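PDB 3B8X: pyridoxamine 5-phosphate-dependent dehydrase from Escherichia coli, which removes the C3'-hydroxyl group from GDP-4-keto-6-deoxymannose by a combined transamination and deoxygenation, a step in making the O-antigen sugar L-colitose. Local coordinates for residues A67-R76 and D204-I214. The protein carries 1 engineered substitution. Sequence-based numbering, arbitrary orientation.
Sequences AALFFTKKPR and DEEIYHILLCI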
ATOM      1  N   ALA B  67      -4.049  11.751   3.429  1.00 10.79           N
ATOM      2  CA  ALA B  67      -4.379  11.327   4.777  1.00 11.07           C
ATOM      3  C   ALA B  67      -3.754  12.193   5.860  1.00 10.47           C
ATOM      4  O   ALA B  67      -4.376  12.539   6.874  1.00 10.82           O
ATOM      5  CB  ALA B  67      -3.940   9.913   4.946  1.00  3.68           C
ATOM      6  N   ALA B  68      -2.473  12.476   5.714  1.00 10.88           N
ATOM      7  CA  ALA B  68      -1.822  13.268   6.740  1.00 13.58           C
ATOM      8  C   ALA B  68      -2.546  14.565   7.085  1.00 17.88           C
ATOM      9  O   ALA B  68      -2.493  14.994   8.217  1.00 15.30           O
ATOM     10  CB  ALA B  68      -0.409  13.558   6.334  1.00  1.00           C
ATOM     11  N   LEU B  69      -3.172  15.205   6.100  1.00 18.87           N
ATOM     12  CA  LEU B  69      -3.854  16.465   6.316  1.00 15.06           C
ATOM     13  C   LEU B  69      -5.052  16.374   7.253  1.00 18.65           C
ATOM     14  O   LEU B  69      -5.549  17.377   7.747  1.00 14.49           O
ATOM     15  CB  LEU B  69      -4.276  17.087   4.989  1.00  6.29           C
ATOM     16  CG  LEU B  69      -3.103  17.394   4.063  1.00 19.42           C
ATOM     17  CD1 LEU B  69      -3.542  17.706   2.624  1.00 13.83           C
ATOM     18  CD2 LEU B  69      -2.239  18.482   4.653  1.00 12.68           C
ATOM     19  N   PHE B  70      -5.483  15.156   7.533  1.00 10.95           N
ATOM     20  CA  PHE B  70      -6.623  14.951   8.405  1.00  9.10           C
ATOM     21  C   PHE B  70      -6.144  14.768   9.827  1.00 18.22           C
ATOM     22  O   PHE B  70      -6.930  14.776  10.769  1.00 13.70           O
ATOM     23  CB  PHE B  70      -7.412  13.713   7.958  1.00 12.88           C
ATOM     24  CG  PHE B  70      -8.214  13.925   6.704  1.00 21.26           C
ATOM     25  CD1 PHE B  70      -7.573  14.094   5.475  1.00 18.48           C
ATOM     26  CD2 PHE B  70      -9.618  13.948   6.752  1.00 16.99           C
ATOM     27  CE1 PHE B  70      -8.304  14.357   4.334  1.00 12.30           C
ATOM     28  CE2 PHE B  70     -10.366  14.244   5.624  1.00 17.79           C
ATOM     29  CZ  PHE B  70      -9.720  14.395   4.393  1.00 14.77           C
ATOM     30  N   PHE B  71      -4.841  14.566   9.959  1.00  9.58           N
ATOM     31  CA  PHE B  71      -4.214  14.152  11.209  1.00  5.19           C
ATOM     32  C   PHE B  71      -3.382  15.209  11.869  1.00 15.52           C
ATOM     33  O   PHE B  71      -2.804  14.980  12.924  1.00 26.44           O
ATOM     34  CB  PHE B  71      -3.431  12.819  11.041  1.00  8.49           C
ATOM     35  CG  PHE B  71      -4.265  11.701  10.467  1.00 31.84           C
ATOM     36  CD1 PHE B  71      -3.821  10.957   9.398  1.00 13.51           C
ATOM     37  CD2 PHE B  71      -5.527  11.425  10.965  1.00 12.03           C
ATOM     38  CE1 PHE B  71      -4.624   9.958   8.874  1.00 17.96           C
ATOM     39  CE2 PHE B  71      -6.346  10.458  10.418  1.00 19.92           C
ATOM     40  CZ  PHE B  71      -5.895   9.716   9.371  1.00 17.51           C
ATOM     41  N   THR B  72      -3.355  16.405  11.301  1.00  9.49           N
ATOM     42  CA  THR B  72      -2.539  17.399  11.974  1.00 11.89           C
ATOM     43  C   THR B  72      -3.330  17.831  13.217  1.00 30.96           C
ATOM     44  O   THR B  72      -4.555  17.702  13.251  1.00 24.10           O
ATOM     45  CB  THR B  72      -2.316  18.560  11.046  1.00 13.30           C
ATOM     46  OG1 THR B  72      -3.538  18.776  10.325  1.00 19.13           O
ATOM     47  CG2 THR B  72      -1.174  18.201  10.057  1.00 15.52           C
ATOM     48  N   LYS B  73      -2.628  18.293  14.249  1.00 12.96           N
ATOM     49  CA  LYS B  73      -3.237  18.745  15.517  1.00 17.37           C
ATOM     50  C   LYS B  73      -4.444  19.685  15.332  1.00 11.90           C
ATOM     51  O   LYS B  73      -5.506  19.475  15.931  1.00 39.37           O
ATOM     52  CB  LYS B  73      -2.171  19.323  16.432  1.00 11.46           C
ATOM     53  CG  LYS B  73      -1.045  18.340  16.787  1.00 53.79           C
ATOM     54  CD  LYS B  73      -1.620  17.154  17.556  1.00 53.29           C
ATOM     55  CE  LYS B  73      -0.632  16.010  17.717  1.00 68.51           C
ATOM     56  NZ  LYS B  73      -1.187  14.997  18.668  1.00 29.79           N
ATOM     57  N   LYS B  74      -4.298  20.673  14.441  1.00 19.23           N
ATOM     58  CA  LYS B  74      -5.395  21.486  13.929  1.00 33.68           C
ATOM     59  C   LYS B  74      -5.580  20.789  12.556  1.00 16.00           C
ATOM     60  O   LYS B  74      -4.710  20.932  11.695  1.00 22.84           O
ATOM     61  CB  LYS B  74      -4.908  22.927  13.702  1.00 22.42           C
ATOM     62  CG  LYS B  74      -5.974  23.874  13.200  1.00 33.72           C
ATOM     63  CD  LYS B  74      -5.562  25.322  13.434  1.00 99.89           C
ATOM     64  CE  LYS B  74      -6.774  26.254  13.510  1.00 99.89           C
ATOM     65  NZ  LYS B  74      -7.775  25.859  14.551  1.00 99.89           N
ATOM     66  N   PRO B  75      -6.619  19.982  12.356  1.00 25.03           N
ATOM     67  CA  PRO B  75      -6.765  19.260  11.081  1.00 15.16           C
ATOM     68  C   PRO B  75      -6.817  20.181   9.894  1.00 18.57           C
ATOM     69  O   PRO B  75      -7.642  21.077   9.829  1.00 35.90           O
ATOM     70  CB  PRO B  75      -8.126  18.594  11.208  1.00 14.40           C
ATOM     71  CG  PRO B  75      -8.314  18.424  12.689  1.00 50.74           C
ATOM     72  CD  PRO B  75      -7.690  19.642  13.311  1.00 20.63           C
ATOM     73  N   ARG B  76      -5.964  19.942   8.916  1.00 16.05           N
ATOM     74  CA  ARG B  76      -5.956  20.809   7.754  1.00 15.65           C
ATOM     75  C   ARG B  76      -7.032  20.563   6.713  1.00 17.03           C
ATOM     76  O   ARG B  76      -7.256  21.433   5.876  1.00 14.55           O
ATOM     77  CB  ARG B  76      -4.577  20.880   7.154  1.00  5.21           C
ATOM     78  CG  ARG B  76      -3.659  21.819   7.906  1.00 15.18           C
ATOM     79  CD  ARG B  76      -2.357  21.156   8.260  1.00 31.72           C
ATOM     80  NE  ARG B  76      -1.255  22.058   7.939  1.00 77.17           N
ATOM     81  CZ  ARG B  76      -0.067  22.081   8.542  1.00 99.89           C
ATOM     82  NH1 ARG B  76       0.240  21.226   9.522  1.00 37.26           N
ATOM     83  NH2 ARG B  76       0.834  22.967   8.142  1.00 53.17           N
ATOM     84  N   ASP B 204       7.589  20.672   6.338  1.00 11.07           N
ATOM     85  CA  ASP B 204       6.847  20.644   7.578  1.00 19.19           C
ATOM     86  C   ASP B 204       7.191  19.473   8.498  1.00 56.45           C
ATOM     87  O   ASP B 204       6.916  18.312   8.188  1.00 21.34           O
ATOM     88  CB  ASP B 204       5.352  20.661   7.256  1.00 12.53           C
ATOM     89  CG  ASP B 204       4.505  21.012   8.465  1.00 18.20           C
ATOM     90  OD1 ASP B 204       4.428  20.194   9.427  1.00 17.41           O
ATOM     91  OD2 ASP B 204       3.949  22.133   8.479  1.00 65.97           O
ATOM     92  N   GLU B 205       7.757  19.794   9.654  1.00 22.66           N
ATOM     93  CA  GLU B 205       8.122  18.782  10.635  1.00 28.22           C
ATOM     94  C   GLU B 205       6.944  17.994  11.184  1.00 16.22           C
ATOM     95  O   GLU B 205       7.121  16.809  11.468  1.00 15.64           O
ATOM     96  CB  GLU B 205       8.948  19.375  11.774  1.00 19.60           C
ATOM     97  CG  GLU B 205       9.343  18.349  12.839  1.00 15.80           C
ATOM     98  CD  GLU B 205      10.297  18.940  13.885  1.00 18.08           C
ATOM     99  OE1 GLU B 205      10.103  20.129  14.210  1.00 48.74           O
ATOM    100  OE2 GLU B 205      11.203  18.214  14.360  1.00 43.83           O
ATOM    101  N   GLU B 206       5.766  18.622  11.349  1.00 17.56           N
ATOM    102  CA  GLU B 206       4.570  17.893  11.843  1.00 17.62           C
ATOM    103  C   GLU B 206       4.070  16.879  10.813  1.00 16.95           C
ATOM    104  O   GLU B 206       3.768  15.718  11.139  1.00 11.56           O
ATOM    105  CB  GLU B 206       3.381  18.786  12.233  1.00 22.50           C
ATOM    106  CG  GLU B 206       2.245  17.982  12.925  1.00 20.26           C
ATOM    107  CD  GLU B 206       0.960  18.785  13.102  1.00 14.18           C
ATOM    108  OE1 GLU B 206       0.870  19.835  12.441  1.00 20.55           O
ATOM    109  OE2 GLU B 206       0.025  18.348  13.823  1.00 16.25           O
ATOM    110  N   ILE B 207       3.963  17.354   9.577  1.00 23.67           N
ATOM    111  CA  ILE B 207       3.555  16.502   8.475  1.00 19.79           C
ATOM    112  C   ILE B 207       4.540  15.335   8.360  1.00  9.74           C
ATOM    113  O   ILE B 207       4.128  14.196   8.188  1.00 19.34           O
ATOM    114  CB  ILE B 207       3.532  17.296   7.175  1.00 25.79           C
ATOM    115  CG1 ILE B 207       2.393  18.307   7.216  1.00 19.08           C
ATOM    116  CG2 ILE B 207       3.288  16.390   6.005  1.00  6.62           C
ATOM    117  CD1 ILE B 207       1.024  17.715   6.988  1.00 22.88           C
ATOM    118  N   TYR B 208       5.837  15.637   8.391  1.00  5.83           N
ATOM    119  CA  TYR B 208       6.918  14.642   8.367  1.00 13.35           C
ATOM    120  C   TYR B 208       6.684  13.562   9.430  1.00 24.21           C
ATOM    121  O   TYR B 208       6.610  12.371   9.158  1.00 11.26           O
ATOM    122  CB  TYR B 208       8.225  15.348   8.706  1.00 14.91           C
ATOM    123  CG  TYR B 208       9.400  14.407   8.745  1.00  8.66           C
ATOM    124  CD1 TYR B 208       9.555  13.435   7.757  1.00 11.04           C
ATOM    125  CD2 TYR B 208      10.361  14.466   9.753  1.00 16.20           C
ATOM    126  CE1 TYR B 208      10.624  12.536   7.746  1.00  9.53           C
ATOM    127  CE2 TYR B 208      11.434  13.543   9.771  1.00 12.09           C
ATOM    128  CZ  TYR B 208      11.574  12.610   8.752  1.00 15.07           C
ATOM    129  OH  TYR B 208      12.635  11.736   8.708  1.00 15.97           O
ATOM    130  N   HIS B 209       6.510  13.970  10.674  1.00 12.41           N
ATOM    131  CA  HIS B 209       6.228  12.985  11.701  1.00 15.12           C
ATOM    132  C   HIS B 209       4.914  12.244  11.448  1.00 10.58           C
ATOM    133  O   HIS B 209       4.851  11.028  11.641  1.00 17.36           O
ATOM    134  CB  HIS B 209       6.266  13.666  13.088  1.00 15.83           C
ATOM    135  CG  HIS B 209       7.648  14.099  13.476  1.00 18.03           C
ATOM    136  ND1 HIS B 209       7.920  14.884  14.582  1.00 21.56           N
ATOM    137  CD2 HIS B 209       8.839  13.858  12.878  1.00 18.44           C
ATOM    138  CE1 HIS B 209       9.225  15.085  14.655  1.00 16.93           C
ATOM    139  NE2 HIS B 209       9.804  14.483  13.627  1.00 11.74           N
ATOM    140  N   ILE B 210       3.878  12.943  10.978  1.00  9.91           N
ATOM    141  CA  ILE B 210       2.605  12.258  10.739  1.00 11.86           C
ATOM    142  C   ILE B 210       2.832  11.200   9.676  1.00  8.62           C
ATOM    143  O   ILE B 210       2.300  10.090   9.740  1.00 12.07           O
ATOM    144  CB  ILE B 210       1.499  13.203  10.235  1.00 22.46           C
ATOM    145  CG1 ILE B 210       0.945  14.083  11.380  1.00 18.17           C
ATOM    146  CG2 ILE B 210       0.364  12.388   9.680  1.00  9.76           C
ATOM    147  CD1 ILE B 210       0.202  15.406  10.941  1.00 12.86           C
ATOM    148  N   LEU B 211       3.644  11.545   8.707  1.00  9.54           N
ATOM    149  CA  LEU B 211       3.923  10.607   7.616  1.00 14.92           C
ATOM    150  C   LEU B 211       4.638   9.370   8.159  1.00 24.06           C
ATOM    151  O   LEU B 211       4.288   8.235   7.821  1.00  9.80           O
ATOM    152  CB  LEU B 211       4.751  11.257   6.491  1.00  6.25           C
ATOM    153  CG  LEU B 211       3.927  12.320   5.734  1.00 13.31           C
ATOM    154  CD1 LEU B 211       4.792  13.261   4.900  1.00 11.67           C
ATOM    155  CD2 LEU B 211       2.850  11.669   4.812  1.00  8.28           C
ATOM    156  N   LEU B 212       5.634   9.591   9.013  1.00 10.91           N
ATOM    157  CA  LEU B 212       6.406   8.484   9.585  1.00 15.50           C
ATOM    158  C   LEU B 212       5.542   7.523  10.380  1.00 23.72           C
ATOM    159  O   LEU B 212       5.810   6.310  10.422  1.00 13.89           O
ATOM    160  CB  LEU B 212       7.503   9.004  10.491  1.00  6.59           C
ATOM    161  CG  LEU B 212       8.616   9.787   9.778  1.00  2.56           C
ATOM    162  CD1 LEU B 212       9.495  10.377  10.857  1.00 13.55           C
ATOM    163  CD2 LEU B 212       9.412   8.878   8.866  1.00  9.23           C
ATOM    164  N   CYS B 213       4.517   8.068  11.025  1.00  9.92           N
ATOM    165  CA  CYS B 213       3.588   7.243  11.798  1.00  8.37           C
ATOM    166  C   CYS B 213       2.618   6.438  10.923  1.00  3.21           C
ATOM    167  O   CYS B 213       2.432   5.240  11.117  1.00 10.53           O
ATOM    168  CB  CYS B 213       2.785   8.177  12.717  1.00  7.30           C
ATOM    169  SG  CYS B 213       1.464   7.386  13.707  1.00 11.47           S
ATOM    170  N   ILE B 214       1.973   7.115   9.965  1.00 13.35           N
ATOM    171  CA  ILE B 214       0.985   6.439   9.137  1.00  6.72           C
ATOM    172  C   ILE B 214       1.544   5.514   8.055  1.00 14.01           C
ATOM    173  O   ILE B 214       0.798   4.686   7.475  1.00  6.23           O
ATOM    174  CB  ILE B 214      -0.073   7.381   8.630  1.00  8.08           C
ATOM    175  CG1 ILE B 214       0.574   8.467   7.754  1.00  1.00           C
ATOM    176  CG2 ILE B 214      -0.908   7.884   9.782  1.00  9.88           C
ATOM    177  CD1 ILE B 214      -0.497   9.313   7.035  1.00  5.24           C
TER
HETATM  178  O   HOH W   1      -1.419  21.406  13.367  1.00 15.93           O
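A67 CB of helix 58-68 meets I214 CD1. The CA atoms come nearest at A68 and I210, 6.1 Å apart. The A68 methyl sits among branches of I207, I210, L211 and I214, with A68 CB 3.6 Å from I210 CG2. L69 adds CD2 against I207 CD1. The chain then turns, and the F71 ring has I210 CG2 at its edge. The same ring meets Y349 of the second subunit edge-to-face. T72 CG2 packs tightly on I210 CD1, at 3.2 Å. T72 OG1 donates a hydrogen bond onward to K74 O, from above its carbonyl plane.

The K73 amide donates to the syn lone pair of E206 OE2, nearly straight, with N to OE2 2.7 Å. K73 NZ hydrogen-bonds to V229 O. E206 reaches this far because CG is anti to the backbone N (chi1 -172°) and the chain beyond is extended. Its OE1 forms a salt bridge with R76 NH1 and accepts a hydrogen bond from a water, which itself accepts from K74 N. R76 NH2 donates to D204 OD2 at 3.2 Å in a second salt bridge, coming from above the carboxylate plane. D204 is also the N-cap of helix 205-214, its OD1 accepting from I207 N at 2.9 Å. The polar network thus ties loop to helix start.

The contact packs helix 58-68 and the loop after it on helix 205-214, beside the large mixed sheet of this PLP-dependent aminotransferase fold. L69 and I207 both rest on M181 of strand 181-185, and L211 lies on V53 of strand 51-55.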